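Local atomic coordinates of uncharacterized protein (Mycobacterium tuberculosis, PDB entry 6Y56), a protein that acts as a nucleotidyltransferase toxin of a toxin-antitoxin system, probably inhibiting growth by inactivating tRNA acceptor stems. Residues I86-Q99 against R106-G118. Residues are numbered along the deposited sequence; the frame is centred on the assembly and turned at random.
Sequences IDGARVGGFEFGVQ and RHWQLRVRHTELG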
ATOM      1  N   ILE A  86       1.184  16.993   9.048  1.00 15.94           N
ATOM      2  CA  ILE A  86       0.612  15.927   9.868  1.00 16.03           C
ATOM      3  C   ILE A  86       0.943  16.145  11.336  1.00 16.38           C
ATOM      4  O   ILE A  86       0.069  16.058  12.208  1.00 16.95           O
ATOM      5  CB  ILE A  86       1.115  14.555   9.390  1.00 14.70           C
ATOM      6  CG1 ILE A  86       0.595  14.256   7.980  1.00 16.25           C
ATOM      7  CG2 ILE A  86       0.667  13.468  10.366  1.00 16.04           C
ATOM      8  CD1 ILE A  86       1.170  12.991   7.382  1.00 17.65           C
ATOM      9  N   ASP A  87       2.214  16.426  11.633  1.00 15.89           N
ATOM     10  CA  ASP A  87       2.681  16.424  13.014  1.00 15.55           C
ATOM     11  C   ASP A  87       2.023  17.542  13.822  1.00 13.69           C
ATOM     12  O   ASP A  87       2.206  18.729  13.532  1.00 18.73           O
ATOM     13  CB  ASP A  87       4.200  16.544  13.057  1.00 17.27           C
ATOM     14  CG  ASP A  87       4.765  16.172  14.402  1.00 20.37           C
ATOM     15  OD1 ASP A  87       4.276  15.213  15.026  1.00 18.96           O
ATOM     16  OD2 ASP A  87       5.707  16.859  14.848  1.00 29.59           O
ATOM     17  N   GLY A  88       1.268  17.157  14.841  1.00 15.98           N
ATOM     18  CA  GLY A  88       0.567  18.100  15.684  1.00 19.39           C
ATOM     19  C   GLY A  88      -0.790  18.530  15.169  1.00 18.16           C
ATOM     20  O   GLY A  88      -1.471  19.300  15.855  1.00 20.69           O
ATOM     21  N   ALA A  89      -1.201  18.053  13.998  1.00 16.04           N
ATOM     22  CA  ALA A  89      -2.456  18.482  13.399  1.00 17.39           C
ATOM     23  C   ALA A  89      -3.647  17.901  14.150  1.00 16.20           C
ATOM     24  O   ALA A  89      -3.596  16.794  14.701  1.00 15.59           O
ATOM     25  CB  ALA A  89      -2.527  18.028  11.938  1.00 18.04           C
ATOM     26  N   ARG A  90      -4.737  18.653  14.139  1.00 16.10           N
ATOM     27  CA  ARG A  90      -6.018  18.192  14.636  1.00 16.04           C
ATOM     28  C   ARG A  90      -7.018  18.229  13.490  1.00 15.64           C
ATOM     29  O   ARG A  90      -7.002  19.146  12.661  1.00 15.99           O
ATOM     30  CB  ARG A  90      -6.502  19.071  15.801  1.00 18.65           C
ATOM     31  CG  ARG A  90      -7.951  18.835  16.189  1.00 21.27           C
ATOM     32  CD  ARG A  90      -8.307  19.476  17.535  1.00 19.43           C
ATOM     33  NE  ARG A  90      -7.479  18.944  18.608  1.00 23.22           N
ATOM     34  CZ  ARG A  90      -7.694  17.784  19.214  1.00 25.84           C
ATOM     35  NH1 ARG A  90      -6.876  17.378  20.177  1.00 25.62           N
ATOM     36  NH2 ARG A  90      -8.725  17.030  18.861  1.00 22.01           N
ATOM     37  N   VAL A  91      -7.842  17.189  13.399  1.00 14.33           N
ATOM     38  CA  VAL A  91      -8.963  17.161  12.471  1.00 15.83           C
ATOM     39  C   VAL A  91     -10.138  16.711  13.314  1.00 18.41           C
ATOM     40  O   VAL A  91     -10.238  15.533  13.665  1.00 17.01           O
ATOM     41  CB  VAL A  91      -8.739  16.210  11.289  1.00 15.58           C
ATOM     42  CG1 VAL A  91      -9.935  16.260  10.354  1.00 18.10           C
ATOM     43  CG2 VAL A  91      -7.454  16.556  10.544  1.00 19.57           C
ATOM     44  N   GLY A  92     -10.991  17.660  13.692  1.00 19.18           N
ATOM     45  CA  GLY A  92     -12.063  17.337  14.613  1.00 21.49           C
ATOM     46  C   GLY A  92     -11.495  16.773  15.899  1.00 18.60           C
ATOM     47  O   GLY A  92     -10.600  17.355  16.522  1.00 18.59           O
ATOM     48  N   GLY A  93     -11.994  15.605  16.289  1.00 19.46           N
ATOM     49  CA  GLY A  93     -11.585  14.975  17.528  1.00 19.78           C
ATOM     50  C   GLY A  93     -10.206  14.338  17.511  1.00 16.44           C
ATOM     51  O   GLY A  93      -9.699  13.990  18.581  1.00 17.43           O
ATOM     52  N   PHE A  94      -9.595  14.163  16.341  1.00 16.28           N
ATOM     53  CA  PHE A  94      -8.323  13.454  16.258  1.00 15.70           C
ATOM     54  C   PHE A  94      -7.147  14.417  16.292  1.00 14.38           C
ATOM     55  O   PHE A  94      -7.168  15.464  15.637  1.00 16.57           O
ATOM     56  CB  PHE A  94      -8.215  12.656  14.958  1.00 15.48           C
ATOM     57  CG  PHE A  94      -9.148  11.485  14.879  1.00 14.86           C
ATOM     58  CD1 PHE A  94      -8.829  10.268  15.473  1.00 17.16           C
ATOM     59  CD2 PHE A  94     -10.362  11.618  14.223  1.00 15.88           C
ATOM     60  CE1 PHE A  94      -9.705   9.189  15.394  1.00 14.71           C
ATOM     61  CE2 PHE A  94     -11.240  10.546  14.137  1.00 16.45           C
ATOM     62  CZ  PHE A  94     -10.913   9.333  14.720  1.00 15.39           C
ATOM     63  N   GLU A  95      -6.099  14.025  17.008  1.00 15.84           N
ATOM     64  CA  GLU A  95      -4.801  14.679  16.956  1.00 16.35           C
ATOM     65  C   GLU A  95      -3.789  13.671  16.443  1.00 16.48           C
ATOM     66  O   GLU A  95      -3.855  12.487  16.790  1.00 16.96           O
ATOM     67  CB  GLU A  95      -4.361  15.166  18.344  1.00 19.93           C
ATOM     68  CG  GLU A  95      -3.113  16.046  18.313  1.00 25.26           C
ATOM     69  CD  GLU A  95      -2.600  16.386  19.702  1.00 34.79           C
ATOM     70  OE1 GLU A  95      -3.409  16.388  20.654  1.00 39.63           O
ATOM     71  OE2 GLU A  95      -1.387  16.652  19.839  1.00 39.12           O
ATOM     72  N   PHE A  96      -2.860  14.145  15.619  1.00 14.34           N
ATOM     73  CA  PHE A  96      -1.883  13.294  14.960  1.00 14.10           C
ATOM     74  C   PHE A  96      -0.474  13.697  15.351  1.00 14.46           C
ATOM     75  O   PHE A  96      -0.193  14.863  15.626  1.00 16.30           O
ATOM     76  CB  PHE A  96      -2.015  13.408  13.446  1.00 14.32           C
ATOM     77  CG  PHE A  96      -3.371  13.004  12.944  1.00 13.84           C
ATOM     78  CD1 PHE A  96      -3.640  11.678  12.629  1.00 15.61           C
ATOM     79  CD2 PHE A  96      -4.396  13.928  12.837  1.00 17.85           C
ATOM     80  CE1 PHE A  96      -4.888  11.292  12.179  1.00 14.70           C
ATOM     81  CE2 PHE A  96      -5.653  13.533  12.380  1.00 16.43           C
ATOM     82  CZ  PHE A  96      -5.894  12.218  12.064  1.00 17.19           C
ATOM     83  N   GLY A  97       0.411  12.716  15.353  1.00 14.92           N
ATOM     84  CA  GLY A  97       1.829  12.978  15.512  1.00 14.78           C
ATOM     85  C   GLY A  97       2.603  11.968  14.699  1.00 16.02           C
ATOM     86  O   GLY A  97       2.163  10.828  14.511  1.00 15.85           O
ATOM     87  N   VAL A  98       3.751  12.394  14.190  1.00 16.48           N
ATOM     88  CA  VAL A  98       4.645  11.504  13.464  1.00 14.97           C
ATOM     89  C   VAL A  98       6.038  11.609  14.058  1.00 16.88           C
ATOM     90  O   VAL A  98       6.506  12.706  14.382  1.00 20.72           O
ATOM     91  CB  VAL A  98       4.657  11.754  11.938  1.00 16.35           C
ATOM     92  CG1 VAL A  98       3.397  11.155  11.285  1.00 17.88           C
ATOM     93  CG2 VAL A  98       4.795  13.241  11.627  1.00 20.62           C
ATOM     94  N   GLN A  99       6.694  10.462  14.202  1.00 15.39           N
ATOM     95  CA  GLN A  99       8.059  10.376  14.695  1.00 17.47           C
ATOM     96  C   GLN A  99       8.895   9.640  13.659  1.00 17.10           C
ATOM     97  O   GLN A  99       8.498   8.578  13.178  1.00 15.47           O
ATOM     98  CB  GLN A  99       8.103   9.612  16.014  1.00 20.90           C
ATOM     99  CG  GLN A  99       9.493   9.575  16.619  1.00 30.10           C
ATOM    100  CD  GLN A  99       9.503   9.018  18.025  1.00 39.80           C
ATOM    101  OE1 GLN A  99      10.225   9.514  18.893  1.00 45.81           O
ATOM    102  NE2 GLN A  99       8.698   7.983  18.262  1.00 38.17           N
ATOM    103  N   ARG A 106      11.873   9.754   5.392  1.00 13.86           N
ATOM    104  CA  ARG A 106      10.829   9.173   4.563  1.00 12.66           C
ATOM    105  C   ARG A 106      10.060   8.053   5.236  1.00 14.63           C
ATOM    106  O   ARG A 106       9.153   7.486   4.612  1.00 13.93           O
ATOM    107  CB  ARG A 106      11.420   8.706   3.227  1.00 14.25           C
ATOM    108  CG  ARG A 106      11.698   9.882   2.298  1.00 13.82           C
ATOM    109  CD  ARG A 106      12.449   9.497   1.050  1.00 14.50           C
ATOM    110  NE  ARG A 106      12.469  10.640   0.145  1.00 14.04           N
ATOM    111  CZ  ARG A 106      11.515  10.905  -0.743  1.00 14.55           C
ATOM    112  NH1 ARG A 106      10.469  10.090  -0.883  1.00 13.26           N
ATOM    113  NH2 ARG A 106      11.613  11.992  -1.500  1.00 14.86           N
ATOM    114  N   HIS A 107      10.360   7.728   6.490  1.00 14.86           N
ATOM    115  CA  HIS A 107       9.609   6.703   7.206  1.00 14.05           C
ATOM    116  C   HIS A 107       9.294   7.188   8.608  1.00 15.08           C
ATOM    117  O   HIS A 107      10.183   7.655   9.328  1.00 14.06           O
ATOM    118  CB  HIS A 107      10.305   5.346   7.261  1.00 19.29           C
ATOM    119  CG  HIS A 107       9.415   4.259   7.792  1.00 24.36           C
ATOM    120  ND1 HIS A 107       9.259   4.021   9.141  1.00 28.37           N
ATOM    121  CD2 HIS A 107       8.588   3.390   7.160  1.00 26.82           C
ATOM    122  CE1 HIS A 107       8.403   3.030   9.317  1.00 28.63           C
ATOM    123  NE2 HIS A 107       7.982   2.628   8.131  1.00 29.65           N
ATOM    124  N   TRP A 108       8.031   7.070   8.994  1.00 13.88           N
ATOM    125  CA  TRP A 108       7.531   7.707  10.199  1.00 14.70           C
ATOM    126  C   TRP A 108       6.598   6.759  10.924  1.00 15.21           C
ATOM    127  O   TRP A 108       5.847   6.011  10.295  1.00 17.38           O
ATOM    128  CB  TRP A 108       6.773   9.002   9.869  1.00 14.38           C
ATOM    129  CG  TRP A 108       7.626   9.973   9.129  1.00 16.79           C
ATOM    130  CD1 TRP A 108       7.973   9.922   7.806  1.00 14.90           C
ATOM    131  CD2 TRP A 108       8.300  11.112   9.675  1.00 18.17           C
ATOM    132  NE1 TRP A 108       8.817  10.966   7.496  1.00 14.89           N
ATOM    133  CE2 TRP A 108       9.026  11.710   8.629  1.00 18.00           C
ATOM    134  CE3 TRP A 108       8.344  11.693  10.946  1.00 17.23           C
ATOM    135  CZ2 TRP A 108       9.788  12.859   8.815  1.00 19.22           C
ATOM    136  CZ3 TRP A 108       9.099  12.828  11.130  1.00 20.02           C
ATOM    137  CH2 TRP A 108       9.815  13.400  10.073  1.00 19.87           C
ATOM    138  N   GLN A 109       6.643   6.786  12.245  1.00 12.67           N
ATOM    139  CA  GLN A 109       5.612   6.152  13.044  1.00 13.70           C
ATOM    140  C   GLN A 109       4.496   7.163  13.263  1.00 13.78           C
ATOM    141  O   GLN A 109       4.759   8.304  13.661  1.00 14.44           O
ATOM    142  CB  GLN A 109       6.176   5.702  14.388  1.00 14.82           C
ATOM    143  CG  GLN A 109       5.095   5.115  15.282  1.00 17.27           C
ATOM    144  CD  GLN A 109       5.630   4.307  16.444  1.00 21.13           C
ATOM    145  OE1 GLN A 109       6.816   4.382  16.792  1.00 21.26           O
ATOM    146  NE2 GLN A 109       4.747   3.532  17.064  1.00 21.55           N
ATOM    147  N   LEU A 110       3.259   6.740  13.014  1.00 13.86           N
ATOM    148  CA  LEU A 110       2.094   7.595  13.184  1.00 15.21           C
ATOM    149  C   LEU A 110       1.406   7.270  14.500  1.00 14.90           C
ATOM    150  O   LEU A 110       1.148   6.104  14.799  1.00 15.24           O
ATOM    151  CB  LEU A 110       1.112   7.375  12.036  1.00 15.53           C
ATOM    152  CG  LEU A 110      -0.199   8.161  12.105  1.00 15.10           C
ATOM    153  CD1 LEU A 110       0.054   9.629  11.891  1.00 16.02           C
ATOM    154  CD2 LEU A 110      -1.147   7.623  11.056  1.00 16.95           C
ATOM    155  N   ARG A 111       1.089   8.300  15.273  1.00 17.31           N
ATOM    156  CA  ARG A 111       0.293   8.135  16.473  1.00 19.19           C
ATOM    157  C   ARG A 111      -0.943   9.002  16.343  1.00 15.72           C
ATOM    158  O   ARG A 111      -0.885  10.102  15.791  1.00 15.96           O
ATOM    159  CB  ARG A 111       1.094   8.500  17.720  1.00 22.03           C
ATOM    160  CG  ARG A 111       2.146   7.447  18.057  1.00 24.76           C
ATOM    161  CD  ARG A 111       2.810   7.704  19.400  1.00 27.75           C
ATOM    162  NE  ARG A 111       3.720   6.627  19.789  1.00 32.69           N
ATOM    163  CZ  ARG A 111       5.005   6.564  19.448  1.00 35.70           C
ATOM    164  NH1 ARG A 111       5.549   7.515  18.695  1.00 37.31           N
ATOM    165  NH2 ARG A 111       5.752   5.542  19.859  1.00 36.36           N
ATOM    166  N   VAL A 112      -2.077   8.471  16.772  1.00 16.02           N
ATOM    167  CA  VAL A 112      -3.339   9.187  16.673  1.00 16.59           C
ATOM    168  C   VAL A 112      -4.025   9.105  18.028  1.00 16.48           C
ATOM    169  O   VAL A 112      -3.911   8.097  18.730  1.00 18.06           O
ATOM    170  CB  VAL A 112      -4.243   8.669  15.525  1.00 20.95           C
ATOM    171  CG1 VAL A 112      -3.443   8.425  14.244  1.00 19.51           C
ATOM    172  CG2 VAL A 112      -4.952   7.407  15.897  1.00 22.52           C
ATOM    173  N   ARG A 113      -4.705  10.178  18.408  1.00 18.39           N
ATOM    174  CA  ARG A 113      -5.433  10.186  19.669  1.00 19.19           C
ATOM    175  C   ARG A 113      -6.737  10.937  19.481  1.00 20.18           C
ATOM    176  O   ARG A 113      -6.745  12.058  18.966  1.00 20.04           O
ATOM    177  CB  ARG A 113      -4.611  10.843  20.779  1.00 22.08           C
ATOM    178  CG  ARG A 113      -5.250  10.740  22.154  1.00 25.54           C
ATOM    179  CD  ARG A 113      -4.492  11.594  23.159  1.00 29.66           C
ATOM    180  NE  ARG A 113      -4.205  12.915  22.611  1.00 35.40           N
ATOM    181  CZ  ARG A 113      -5.087  13.908  22.553  1.00 35.09           C
ATOM    182  NH1 ARG A 113      -6.320  13.732  23.012  1.00 35.46           N
ATOM    183  NH2 ARG A 113      -4.740  15.077  22.029  1.00 34.61           N
ATOM    184  N   HIS A 114      -7.837  10.330  19.898  1.00 19.74           N
ATOM    185  CA  HIS A 114      -9.128  10.983  19.814  1.00 18.54           C
ATOM    186  C   HIS A 114      -9.543  11.457  21.196  1.00 21.32           C
ATOM    187  O   HIS A 114      -9.351  10.744  22.184  1.00 23.26           O
ATOM    188  CB  HIS A 114     -10.184  10.037  19.250  1.00 18.93           C
ATOM    189  CG  HIS A 114     -11.481  10.711  18.949  1.00 20.45           C
ATOM    190  ND1 HIS A 114     -12.439  10.933  19.917  1.00 21.33           N
ATOM    191  CD2 HIS A 114     -11.970  11.242  17.806  1.00 20.26           C
ATOM    192  CE1 HIS A 114     -13.470  11.557  19.376  1.00 23.14           C
ATOM    193  NE2 HIS A 114     -13.211  11.756  18.096  1.00 21.32           N
ATOM    194  N   THR A 115     -10.123  12.660  21.250  1.00 23.34           N
ATOM    195  CA  THR A 115     -10.455  13.283  22.531  1.00 27.64           C
ATOM    196  C   THR A 115     -11.311  12.374  23.402  1.00 28.85           C
ATOM    197  O   THR A 115     -11.084  12.270  24.613  1.00 32.83           O
ATOM    198  CB  THR A 115     -11.167  14.617  22.296  1.00 31.62           C
ATOM    199  OG1 THR A 115     -12.415  14.384  21.630  1.00 35.08           O
ATOM    200  CG2 THR A 115     -10.304  15.548  21.449  1.00 25.91           C
ATOM    201  N   GLU A 116     -12.302  11.710  22.808  1.00 28.12           N
ATOM    202  CA  GLU A 116     -13.186  10.806  23.535  1.00 28.24           C
ATOM    203  C   GLU A 116     -12.776   9.348  23.424  1.00 29.56           C
ATOM    204  O   GLU A 116     -12.751   8.636  24.433  1.00 32.84           O
ATOM    205  CB  GLU A 116     -14.627  10.966  23.036  1.00 31.45           C
ATOM    206  CG  GLU A 116     -15.076  12.421  22.888  1.00 38.19           C
ATOM    207  CD  GLU A 116     -16.294  12.572  21.984  1.00 43.32           C
ATOM    208  OE1 GLU A 116     -16.184  13.229  20.922  1.00 43.03           O
ATOM    209  OE2 GLU A 116     -17.364  12.035  22.340  1.00 45.42           O
ATOM    210  N   LEU A 117     -12.439   8.886  22.223  1.00 25.90           N
ATOM    211  CA  LEU A 117     -12.211   7.470  21.981  1.00 29.63           C
ATOM    212  C   LEU A 117     -10.788   7.026  22.284  1.00 23.79           C
ATOM    213  O   LEU A 117     -10.521   5.820  22.293  1.00 31.39           O
ATOM    214  CB  LEU A 117     -12.592   7.131  20.545  1.00 24.63           C
ATOM    215  CG  LEU A 117     -13.996   7.648  20.227  1.00 29.51           C
ATOM    216  CD1 LEU A 117     -14.351   7.421  18.776  1.00 29.14           C
ATOM    217  CD2 LEU A 117     -15.025   6.992  21.146  1.00 27.65           C
ATOM    218  N   GLY A 118      -9.883   7.954  22.545  1.00 26.44           N
ATOM    219  CA  GLY A 118      -8.558   7.595  22.996  1.00 25.96           C
ATOM    220  C   GLY A 118      -7.600   7.282  21.863  1.00 28.40           C
ATOM    221  O   GLY A 118      -7.810   7.627  20.696  1.00 21.32           O
TER
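Gly93 O takes Thr115 N at 3.0 Å and is approached by the CA-H of His114 (CA at 3.3 Å), closing the end of the ladder. With CG anti to the backbone N (chi1 -171°), the His114 ring lies between Leu117 CD1 on one face and Gly93 O on the other. Its ND1 accepts Glu116 N at 3.0 Å and Leu117 N at 3.1 Å; these two bonds, both tilted from the ring plane, probably limit its rotation. Its CD2 edge is set over the centre of the Phe94 ring in a T-shaped pair (planes 75° apart, centroids 4.8 Å apart). From there the antiparallel hairpin of strands 94-100 and 107-114, neighbours in the mixed sheet where 107-114 also pairs with 125-129, runs on in regular register; the Arg111 N to Gly97 O link is nearly straight (174°). Phe96 CD1 leans on Val112 CG1 at 3.6 Å, and Val98 CG1 meets Leu110 CD1 at 3.7 Å. Helix 19-38 covers Phe94 on this apolar face. On the other face Glu95 salt-bridges Arg113, although the modelled separation is doubtfully short. Glu95 OE1 also has a long, weak salt bridge to Arg90 NH1, whose guanidinium lies beside that of Arg113. The hairpin is thus two-sided: hydrocarbon and rings pack inward, while the Glu95 carboxylate probably offsets the charge of two neighbouring arginines.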